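Putative alpha-L-fucosidase (Bacteroides thetaiotaomicron VPI-5482, PDB 3GZA) probably hydrolyses alpha-L-fucosidic linkages, releasing terminal L-fucose from glycans as a member of glycosyl hydrolase family 29. Local coordinates at the interface of chains A and B. Numbering follows the deposited sequence. Chains: chain A/B, putative alpha-L-fucosidase.

Contact 1: the interface of chains A and B. Residues chain A 51, 95-96, 100; chain B 91, 93-95, 99.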
loop_
_atom_site.group_PDB
_atom_site.type_symbol
_atom_site.label_atom_id
_atom_site.label_comp_id
_atom_site.label_asym_id
_atom_site.label_seq_id
_atom_site.Cartn_x
_atom_site.Cartn_y
_atom_site.Cartn_z
ATOM N N TYR A 51 -10.857 -0.216 3.362
ATOM C CA TYR A 51 -10.964 0.941 2.509
ATOM C C TYR A 51 -12.187 0.942 1.593
ATOM O O TYR A 51 -12.511 1.982 1.002
ATOM C CB TYR A 51 -9.701 1.186 1.705
ATOM C CG TYR A 51 -9.090 -0.022 0.996
ATOM C CD1 TYR A 51 -9.566 -0.532 -0.199
ATOM C CD2 TYR A 51 -7.938 -0.600 1.542
ATOM C CE1 TYR A 51 -8.940 -1.605 -0.808
ATOM C CE2 TYR A 51 -7.307 -1.644 0.944
ATOM C CZ TYR A 51 -7.782 -2.137 -0.222
ATOM O OH TYR A 51 -7.133 -3.198 -0.777
ATOM N N PRO A 95 0.164 2.674 -4.317
ATOM C CA PRO A 95 -0.871 1.680 -4.678
ATOM C C PRO A 95 -2.137 1.837 -3.829
ATOM O O PRO A 95 -3.208 1.313 -4.185
ATOM C CB PRO A 95 -0.207 0.334 -4.355
ATOM C CG PRO A 95 0.819 0.694 -3.257
ATOM C CD PRO A 95 1.282 2.090 -3.574
ATOM N N TYR A 96 -2.010 2.557 -2.712
ATOM C CA TYR A 96 -3.129 2.820 -1.810
ATOM C C TYR A 96 -3.864 4.050 -2.283
ATOM O O TYR A 96 -3.702 5.164 -1.770
ATOM C CB TYR A 96 -2.588 3.076 -0.410
ATOM C CG TYR A 96 -3.548 2.960 0.732
ATOM C CD1 TYR A 96 -4.450 1.906 0.828
ATOM C CD2 TYR A 96 -3.505 3.851 1.795
ATOM C CE1 TYR A 96 -5.269 1.739 1.945
ATOM C CE2 TYR A 96 -4.348 3.686 2.891
ATOM C CZ TYR A 96 -5.210 2.640 2.958
ATOM O OH TYR A 96 -5.961 2.422 4.106
ATOM N N ALA A 100 -7.399 0.844 -5.993
ATOM C CA ALA A 100 -7.618 -0.293 -5.097
ATOM C C ALA A 100 -9.048 -0.609 -4.785
ATOM O O ALA A 100 -9.348 -1.702 -4.310
ATOM C CB ALA A 100 -6.872 -0.043 -3.779
ATOM N N SER B 91 -7.084 -8.403 -5.021
ATOM C CA SER B 91 -7.424 -8.303 -3.611
ATOM C C SER B 91 -8.230 -7.041 -3.344
ATOM O O SER B 91 -8.043 -6.015 -3.995
ATOM C CB SER B 91 -6.181 -8.296 -2.749
ATOM O OG SER B 91 -6.491 -8.316 -1.366
ATOM N N VAL B 93 -8.279 -6.136 0.012
ATOM C CA VAL B 93 -7.695 -5.814 1.307
ATOM C C VAL B 93 -6.213 -5.417 1.202
ATOM O O VAL B 93 -5.691 -4.578 1.984
ATOM C CB VAL B 93 -7.870 -6.921 2.342
ATOM C CG1 VAL B 93 -9.343 -7.244 2.534
ATOM C CG2 VAL B 93 -7.095 -8.201 1.963
ATOM N N ASN B 94 -5.496 -6.052 0.274
ATOM C CA ASN B 94 -4.135 -5.674 -0.001
ATOM C C ASN B 94 -4.111 -4.847 -1.264
ATOM O O ASN B 94 -4.293 -5.385 -2.337
ATOM C CB ASN B 94 -3.265 -6.925 -0.162
ATOM C CG ASN B 94 -1.839 -6.593 -0.581
ATOM O OD1 ASN B 94 -1.397 -5.432 -0.476
ATOM N ND2 ASN B 94 -1.075 -7.639 -0.988
ATOM N N PRO B 95 -3.856 -3.519 -1.136
ATOM C CA PRO B 95 -3.932 -2.661 -2.303
ATOM C C PRO B 95 -2.718 -2.807 -3.222
ATOM O O PRO B 95 -2.741 -2.432 -4.400
ATOM C CB PRO B 95 -3.965 -1.253 -1.680
ATOM C CG PRO B 95 -3.125 -1.393 -0.433
ATOM C CD PRO B 95 -3.533 -2.776 0.087
ATOM N N LYS B 99 -4.194 -4.915 -8.985
ATOM C CA LYS B 99 -5.008 -3.706 -9.259
ATOM C C LYS B 99 -4.137 -2.454 -9.438
ATOM O O LYS B 99 -4.579 -1.492 -10.071
ATOM C CB LYS B 99 -5.968 -3.464 -8.104
ATOM C CG LYS B 99 -7.138 -4.481 -7.996
ATOM C CD LYS B 99 -8.028 -4.123 -6.817
ATOM C CE LYS B 99 -9.194 -5.060 -6.714
ATOM N NZ LYS B 99 -10.100 -4.876 -7.900
HETATM O O HOH W 1 -7.392 -3.459 -3.380
HETATM O O HOH W 2 -4.224 -0.606 -6.094
#

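Contact 2: the interface of chains A and B. Residues chain A 91, 94-95, 99; chain B 51, 95-96, 100, 136.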
loop_
_atom_site.group_PDB
_atom_site.type_symbol
_atom_site.label_atom_id
_atom_site.label_comp_id
_atom_site.label_asym_id
_atom_site.label_seq_id
_atom_site.Cartn_x
_atom_site.Cartn_y
_atom_site.Cartn_z
ATOM N N SER A 91 -2.824 6.768 -9.144
ATOM C CA SER A 91 -1.371 6.855 -8.991
ATOM C C SER A 91 -0.704 5.564 -9.437
ATOM O O SER A 91 -1.295 4.494 -9.331
ATOM C CB SER A 91 -0.989 7.048 -7.513
ATOM O OG SER A 91 0.414 7.168 -7.335
ATOM N N ASN A 94 1.808 5.245 -5.575
ATOM C CA ASN A 94 1.135 4.944 -4.307
ATOM C C ASN A 94 0.009 3.966 -4.625
ATOM O O ASN A 94 -0.976 4.384 -5.208
ATOM C CB ASN A 94 0.507 6.209 -3.753
ATOM C CG ASN A 94 -0.247 5.961 -2.446
ATOM O OD1 ASN A 94 -0.238 4.869 -1.917
ATOM N ND2 ASN A 94 -0.979 6.971 -1.983
ATOM N N PRO A 95 0.164 2.674 -4.317
ATOM C CA PRO A 95 -0.871 1.680 -4.678
ATOM C C PRO A 95 -2.137 1.837 -3.829
ATOM O O PRO A 95 -3.208 1.313 -4.185
ATOM C CB PRO A 95 -0.207 0.334 -4.355
ATOM C CG PRO A 95 0.819 0.694 -3.257
ATOM C CD PRO A 95 1.282 2.090 -3.574
ATOM N N LYS A 99 -7.196 3.158 -7.468
ATOM C CA LYS A 99 -7.062 1.890 -8.192
ATOM C C LYS A 99 -7.483 0.689 -7.312
ATOM O O LYS A 99 -7.843 -0.352 -7.855
ATOM C CB LYS A 99 -5.616 1.668 -8.646
ATOM C CG LYS A 99 -5.159 2.615 -9.712
ATOM C CD LYS A 99 -3.780 2.286 -10.198
ATOM C CE LYS A 99 -3.348 3.114 -11.378
ATOM N NZ LYS A 99 -4.124 2.792 -12.620
ATOM N N TYR B 51 7.056 -0.570 -8.994
ATOM C CA TYR B 51 6.381 -1.856 -9.169
ATOM C C TYR B 51 5.899 -2.115 -10.599
ATOM O O TYR B 51 5.476 -3.261 -10.898
ATOM C CB TYR B 51 5.273 -2.088 -8.142
ATOM C CG TYR B 51 4.314 -0.939 -7.909
ATOM C CD1 TYR B 51 3.252 -0.727 -8.732
ATOM C CD2 TYR B 51 4.476 -0.085 -6.814
ATOM C CE1 TYR B 51 2.383 0.313 -8.499
ATOM C CE2 TYR B 51 3.625 0.906 -6.558
ATOM C CZ TYR B 51 2.562 1.118 -7.395
ATOM O OH TYR B 51 1.694 2.147 -7.123
ATOM N N PRO B 95 -3.856 -3.519 -1.136
ATOM C CA PRO B 95 -3.932 -2.661 -2.303
ATOM C C PRO B 95 -2.718 -2.807 -3.222
ATOM O O PRO B 95 -2.741 -2.432 -4.400
ATOM C CB PRO B 95 -3.965 -1.253 -1.680
ATOM C CG PRO B 95 -3.125 -1.393 -0.433
ATOM C CD PRO B 95 -3.533 -2.776 0.087
ATOM N N TYR B 96 -1.662 -3.376 -2.675
ATOM C CA TYR B 96 -0.408 -3.627 -3.409
ATOM C C TYR B 96 -0.563 -4.979 -4.067
ATOM O O TYR B 96 -0.002 -5.982 -3.634
ATOM C CB TYR B 96 0.720 -3.617 -2.409
ATOM C CG TYR B 96 2.138 -3.516 -2.924
ATOM C CD1 TYR B 96 2.500 -2.591 -3.902
ATOM C CD2 TYR B 96 3.137 -4.263 -2.347
ATOM C CE1 TYR B 96 3.817 -2.442 -4.284
ATOM C CE2 TYR B 96 4.455 -4.124 -2.728
ATOM C CZ TYR B 96 4.800 -3.237 -3.673
ATOM O OH TYR B 96 6.112 -3.083 -3.979
ATOM N N ALA B 100 -2.917 -2.465 -8.906
ATOM C CA ALA B 100 -2.074 -1.299 -8.864
ATOM C C ALA B 100 -1.250 -1.035 -10.094
ATOM O O ALA B 100 -0.730 0.067 -10.277
ATOM C CB ALA B 100 -1.144 -1.405 -7.604
ATOM N N LEU B 136 6.962 -3.393 1.635
ATOM C CA LEU B 136 6.185 -2.150 1.493
ATOM C C LEU B 136 5.796 -1.584 2.845
ATOM O O LEU B 136 5.875 -0.395 3.126
ATOM C CB LEU B 136 4.918 -2.380 0.659
ATOM C CG LEU B 136 3.914 -1.206 0.551
ATOM C CD1 LEU B 136 4.586 -0.054 -0.207
ATOM C CD2 LEU B 136 2.632 -1.648 -0.084
HETATM O O HOH W 3 -0.710 2.032 -8.316
HETATM O O HOH W 4 -4.224 -0.606 -6.094
#

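Contact 3: the interface of chains A and B. Residues chain A 150, 153; chain B 45-46, 138, 140, 145.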
loop_
_atom_site.group_PDB
_atom_site.type_symbol
_atom_site.label_atom_id
_atom_site.label_comp_id
_atom_site.label_asym_id
_atom_site.label_seq_id
_atom_site.Cartn_x
_atom_site.Cartn_y
_atom_site.Cartn_z
ATOM N N PHE A 150 17.539 0.021 8.499
ATOM C CA PHE A 150 16.153 -0.119 8.074
ATOM C C PHE A 150 15.470 1.241 7.951
ATOM O O PHE A 150 14.833 1.524 6.918
ATOM C CB PHE A 150 15.344 -1.007 9.023
ATOM C CG PHE A 150 13.867 -0.860 8.860
ATOM C CD1 PHE A 150 13.197 -1.382 7.745
ATOM C CD2 PHE A 150 13.119 -0.156 9.784
ATOM C CE1 PHE A 150 11.831 -1.180 7.586
ATOM C CE2 PHE A 150 11.764 0.013 9.630
ATOM C CZ PHE A 150 11.104 -0.484 8.529
ATOM N N ASN A 153 17.159 3.640 5.212
ATOM C CA ASN A 153 16.729 3.244 3.888
ATOM C C ASN A 153 15.265 3.501 3.640
ATOM O O ASN A 153 14.869 3.918 2.544
ATOM C CB ASN A 153 17.084 1.770 3.628
ATOM C CG ASN A 153 18.578 1.537 3.582
ATOM O OD1 ASN A 153 19.335 2.408 3.158
ATOM N ND2 ASN A 153 19.006 0.371 3.999
ATOM N N ILE B 45 13.443 -5.947 3.482
ATOM C CA ILE B 45 13.702 -4.738 4.027
ATOM C C ILE B 45 13.421 -3.638 3.093
ATOM O O ILE B 45 12.485 -2.950 3.410
ATOM C CB ILE B 45 15.090 -4.689 4.712
ATOM C CG1 ILE B 45 15.331 -5.991 5.485
ATOM C CG2 ILE B 45 15.143 -3.579 5.694
ATOM C CD1 ILE B 45 14.134 -6.472 6.298
ATOM N N ASN B 46 14.058 -3.540 1.912
ATOM C CA ASN B 46 13.932 -2.356 1.035
ATOM C C ASN B 46 12.753 -2.427 0.072
ATOM O O ASN B 46 12.769 -3.312 -0.786
ATOM C CB ASN B 46 15.215 -2.230 0.191
ATOM C CG ASN B 46 16.443 -1.943 1.028
ATOM O OD1 ASN B 46 16.670 -0.808 1.420
ATOM N ND2 ASN B 46 17.268 -2.962 1.272
ATOM N N GLY B 138 7.061 -2.551 5.861
ATOM C CA GLY B 138 8.095 -2.600 6.845
ATOM C C GLY B 138 7.935 -3.687 7.903
ATOM O O GLY B 138 8.328 -3.489 9.048
ATOM N N HIS B 140 8.764 -7.273 9.604
ATOM C CA HIS B 140 9.924 -8.155 9.738
ATOM C C HIS B 140 9.527 -9.280 10.676
ATOM O O HIS B 140 9.399 -9.055 11.863
ATOM C CB HIS B 140 11.103 -7.385 10.315
ATOM C CG HIS B 140 11.357 -6.072 9.616
ATOM N ND1 HIS B 140 11.539 -4.888 10.298
ATOM C CD2 HIS B 140 11.467 -5.771 8.300
ATOM C CE1 HIS B 140 11.723 -3.908 9.420
ATOM N NE2 HIS B 140 11.685 -4.418 8.203
ATOM N N GLU B 145 7.972 -2.041 13.179
ATOM C CA GLU B 145 9.018 -1.332 13.878
ATOM C C GLU B 145 8.517 -0.036 14.493
ATOM O O GLU B 145 7.584 0.567 13.979
ATOM C CB GLU B 145 10.174 -1.059 12.928
ATOM C CG GLU B 145 10.770 -2.321 12.296
ATOM C CD GLU B 145 11.295 -3.385 13.297
ATOM O OE1 GLU B 145 11.492 -3.124 14.522
ATOM O OE2 GLU B 145 11.487 -4.527 12.828
HETATM O O HOH W 5 15.417 1.707 0.319
#

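Contact 4: the interface of chains A and B. Residues chain A 157, 160, 164; chain B 47-49.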
loop_
_atom_site.group_PDB
_atom_site.type_symbol
_atom_site.label_atom_id
_atom_site.label_comp_id
_atom_site.label_asym_id
_atom_site.label_seq_id
_atom_site.Cartn_x
_atom_site.Cartn_y
_atom_site.Cartn_z
ATOM N N TRP A 157 13.538 5.945 0.809
ATOM C CA TRP A 157 12.473 5.435 -0.062
ATOM C C TRP A 157 11.211 6.270 0.032
ATOM O O TRP A 157 10.616 6.620 -0.989
ATOM C CB TRP A 157 12.202 3.954 0.269
ATOM C CG TRP A 157 10.935 3.454 -0.358
ATOM C CD1 TRP A 157 10.773 2.995 -1.635
ATOM C CD2 TRP A 157 9.658 3.367 0.258
ATOM N NE1 TRP A 157 9.463 2.681 -1.862
ATOM C CE2 TRP A 157 8.774 2.870 -0.707
ATOM C CE3 TRP A 157 9.178 3.649 1.538
ATOM C CZ2 TRP A 157 7.426 2.645 -0.426
ATOM C CZ3 TRP A 157 7.838 3.416 1.794
ATOM C CH2 TRP A 157 7.013 2.899 0.806
ATOM N N ARG A 160 11.501 9.514 -1.780
ATOM C CA ARG A 160 11.320 9.323 -3.227
ATOM C C ARG A 160 9.883 9.075 -3.556
ATOM O O ARG A 160 9.406 9.529 -4.587
ATOM C CB ARG A 160 12.212 8.188 -3.765
ATOM C CG ARG A 160 13.711 8.557 -3.840
ATOM C CD ARG A 160 14.497 7.460 -4.505
ATOM N NE ARG A 160 14.577 6.245 -3.729
ATOM C CZ ARG A 160 15.505 6.005 -2.795
ATOM N NH1 ARG A 160 16.461 6.889 -2.489
ATOM N NH2 ARG A 160 15.460 4.889 -2.137
ATOM N N LYS A 164 7.760 11.298 -6.084
ATOM C CA LYS A 164 7.021 10.740 -7.225
ATOM C C LYS A 164 5.531 11.093 -7.209
ATOM O O LYS A 164 4.974 11.392 -8.269
ATOM C CB LYS A 164 7.233 9.241 -7.327
ATOM C CG LYS A 164 8.629 8.863 -7.806
ATOM C CD LYS A 164 8.777 7.369 -7.815
ATOM C CE LYS A 164 10.094 6.885 -8.376
ATOM N NZ LYS A 164 10.094 5.361 -8.287
ATOM N N PRO B 47 11.790 -1.474 0.146
ATOM C CA PRO B 47 10.701 -1.584 -0.816
ATOM C C PRO B 47 11.106 -1.438 -2.279
ATOM O O PRO B 47 12.110 -0.824 -2.601
ATOM C CB PRO B 47 9.781 -0.423 -0.438
ATOM C CG PRO B 47 10.121 -0.116 0.977
ATOM C CD PRO B 47 11.576 -0.326 1.042
ATOM N N ILE B 48 10.288 -2.022 -3.138
ATOM C CA ILE B 48 10.483 -1.973 -4.582
ATOM C C ILE B 48 10.304 -0.518 -4.982
ATOM O O ILE B 48 9.334 0.133 -4.626
ATOM C CB ILE B 48 9.494 -2.899 -5.284
ATOM C CG1 ILE B 48 9.773 -4.371 -4.947
ATOM C CG2 ILE B 48 9.437 -2.674 -6.816
ATOM C CD1 ILE B 48 11.131 -4.932 -5.430
ATOM N N GLU B 49 11.259 0.023 -5.734
ATOM C CA GLU B 49 11.180 1.412 -6.125
ATOM C C GLU B 49 10.089 1.667 -7.189
ATOM O O GLU B 49 9.397 2.682 -7.108
ATOM C CB GLU B 49 12.518 1.877 -6.658
ATOM C CG GLU B 49 13.637 2.033 -5.603
ATOM C CD GLU B 49 13.411 3.156 -4.637
ATOM O OE1 GLU B 49 12.961 4.238 -5.053
ATOM O OE2 GLU B 49 13.732 2.978 -3.443
HETATM O O HOH W 6 7.915 4.333 -9.526
#

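Contact 1: the interface of chains A and B
B:Pro95 packs its pyrrolidine ring against A:Tyr51, A:Tyr96 and A:Ala100. Its CG meets CD1 of A:Tyr96 at 3.8 Å, the two side chains crossing obliquely, while its CB faces the methyl CB of A:Ala100 and its CD lies against CE2 of the A:Tyr51 ring. With CG between the backbone N and the carbonyl carbon (chi1 47°), the A:Tyr51 ring is directed across the interface, its CZ 4.0 Å from CA of B:Val93. The aliphatic part of B:Lys99 adds a looser contact, its CD 3.7 Å from the carbonyl O of A:Ala100.

Water carries polar links across. Water 1 is held by the phenol OH of A:Tyr51 at 2.6 Å and also by the carbonyls of A:Ala100 and B:Ser91; water 2 joins the carbonyl O of A:Pro95 to that of B:Pro95.

Within chain B, OG of B:Ser91 accepts hydrogen bonds from the backbone N of B:Val93, at 3.1 Å, and from that of B:Asn94, which is likely to steady the turn leading into B:Pro95. In this half of a two-fold symmetric interface between two copies of the protein in the deposited assembly, the turn and 3-10 helix 98-100 of chain B face 3-10 helices 51-53 and 98-100 of chain A.

Contact 2: the interface of chains A and B
The loop that leads into 3-10 helix 98-100 presents A:Pro95 to chain B, in the twin of an arrangement repeated with the chains exchanged. The proline ring rests on B:Tyr96, B:Ala100 and B:Tyr51. Its CG approaches CD1 of B:Tyr96 at 3.7 Å, its CB faces the methyl of B:Ala100, and its CD lies against CE2 of B:Tyr51. B:Tyr96 has its CG opposite the backbone N (chi1 -165°), which carries the ring beside the proline. CD2 of B:Leu136 covers one face of that ring near its rim, and CD2 of B:Tyr51 sits at its edge, so neighbours of its own chain are likely to limit the ring's movement.

The phenol OH of B:Tyr51 points at the turn before the proline and is 2.7 Å from water 3, which also contacts the carbonyl O of A:Ser91 (2.7 Å) and that of B:Ala100. On the chain A side, OG of A:Ser91 receives the backbone N-H of A:Asn94 at 3.0 Å in a nearly straight bond (174° at H). A phenylalanine in place of B:Tyr51 would probably leave water 3 without its phenol partner and weaken the bridge to A:Ser91. The patch joins two copies of the loop near the two-fold axis of the deposited dimer, although the structure alone does not show that this dimer forms in solution.

Contact 3: the interface of chains A and B
ND1 of B:His140 donates a hydrogen bond of 2.6 Å to the carboxylate OE2 of B:Glu145, and the imidazole so held meets A:Phe150 across the interface of this family 29 glycoside hydrolase. The bond is almost straight (176° at H), lies in the imidazole plane and uses the anti lone pair of OE2. It is likely to fix the rotation of the imidazole. Carbonyl O of B:Gly138 covers one imidazole face, near the rim.

A:Phe150 receives the edge of this imidazole on its face: the ring planes stand 89° apart, with centroids separated by 4.5 Å. The CE1 and NE2 side of the histidine points at the CD1-CE1 side of the phenyl, away from its centre. CG2 of B:Ile45 touches CD1 of the phenyl at 3.6 Å in the ring plane, whereas CG of B:Glu145 comes in on the same face as the histidine, past the rim, 3.7 Å from CE2; CA of B:Gly138 approaches CZ. The phenyl reaches this site from helix 148-171 with its CG trans to the backbone N (chi1 163°). Replacing A:Phe150 with alanine would probably open a gap between B:Ile45 and B:Glu145 and strip the imidazole edge of its aromatic partner.

About one turn along the helix, CB of A:Asn153 packs 3.4 Å from OD1 of B:Asn46, and water 5 links that OD1, at 3.0 Å, to the carbonyl O of A:Asn153.

Contact 4: the interface of chains A and B
B:Glu49 and A:Arg160 form a salt bridge between a chain B loop and helix 148-171 of chain A. From CB, the arginine chain runs out through CG to CD, which passes 3.6 Å from OE1 of B:Glu49. A bend at the third torsion (chi3 -68°) then turns the guanidinium so that NE and NH2 grip the carboxylate side-on. NE donates to OE1 at 2.9 Å, and NH2 donates to OE2 at the same 2.9 Å separation. The two planes are inclined by 57°, and both oxygens are approached from above the carboxylate plane; the grip is therefore bidentate but not coplanar.

The same carboxylate lies at the edge of the A:Trp157 indole, its OE2 3.5 Å from CD1. One face of that indole is covered by B:Pro47, whose CB stands 3.5 Å from the centroid of the five-membered ring while CG lies over the six-membered ring, both as CH-pi contacts.

Farther along the helix, A:Lys164 stretches its chain toward the backbone of B:Glu49, adding what is probably a second positive charge near this glutamate. Its NZ makes a hydrogen bond of 3.0 Å to the carbonyl O of B:Glu49 and also contacts water 6 at 2.7 Å.

Contacts 1 and 2 are essentially twins related by the two-fold axis, their C-alpha centres about 7 Å apart, and they share A:Pro95 and B:Pro95. Contacts 3 and 4 lie about 12 Å from each other and both use helix 148-171 of chain A, against chain B segments that follow on at the end of helix 40-45, contact 3 also using the region around strand 139-140. Contact 4 is about 11 Å from contact 2, and contact 3 about 20 Å from contact 1. The assembly thus combines a central proline patch with a flanking helix-to-loop contact, which the symmetry repeats with the chains exchanged.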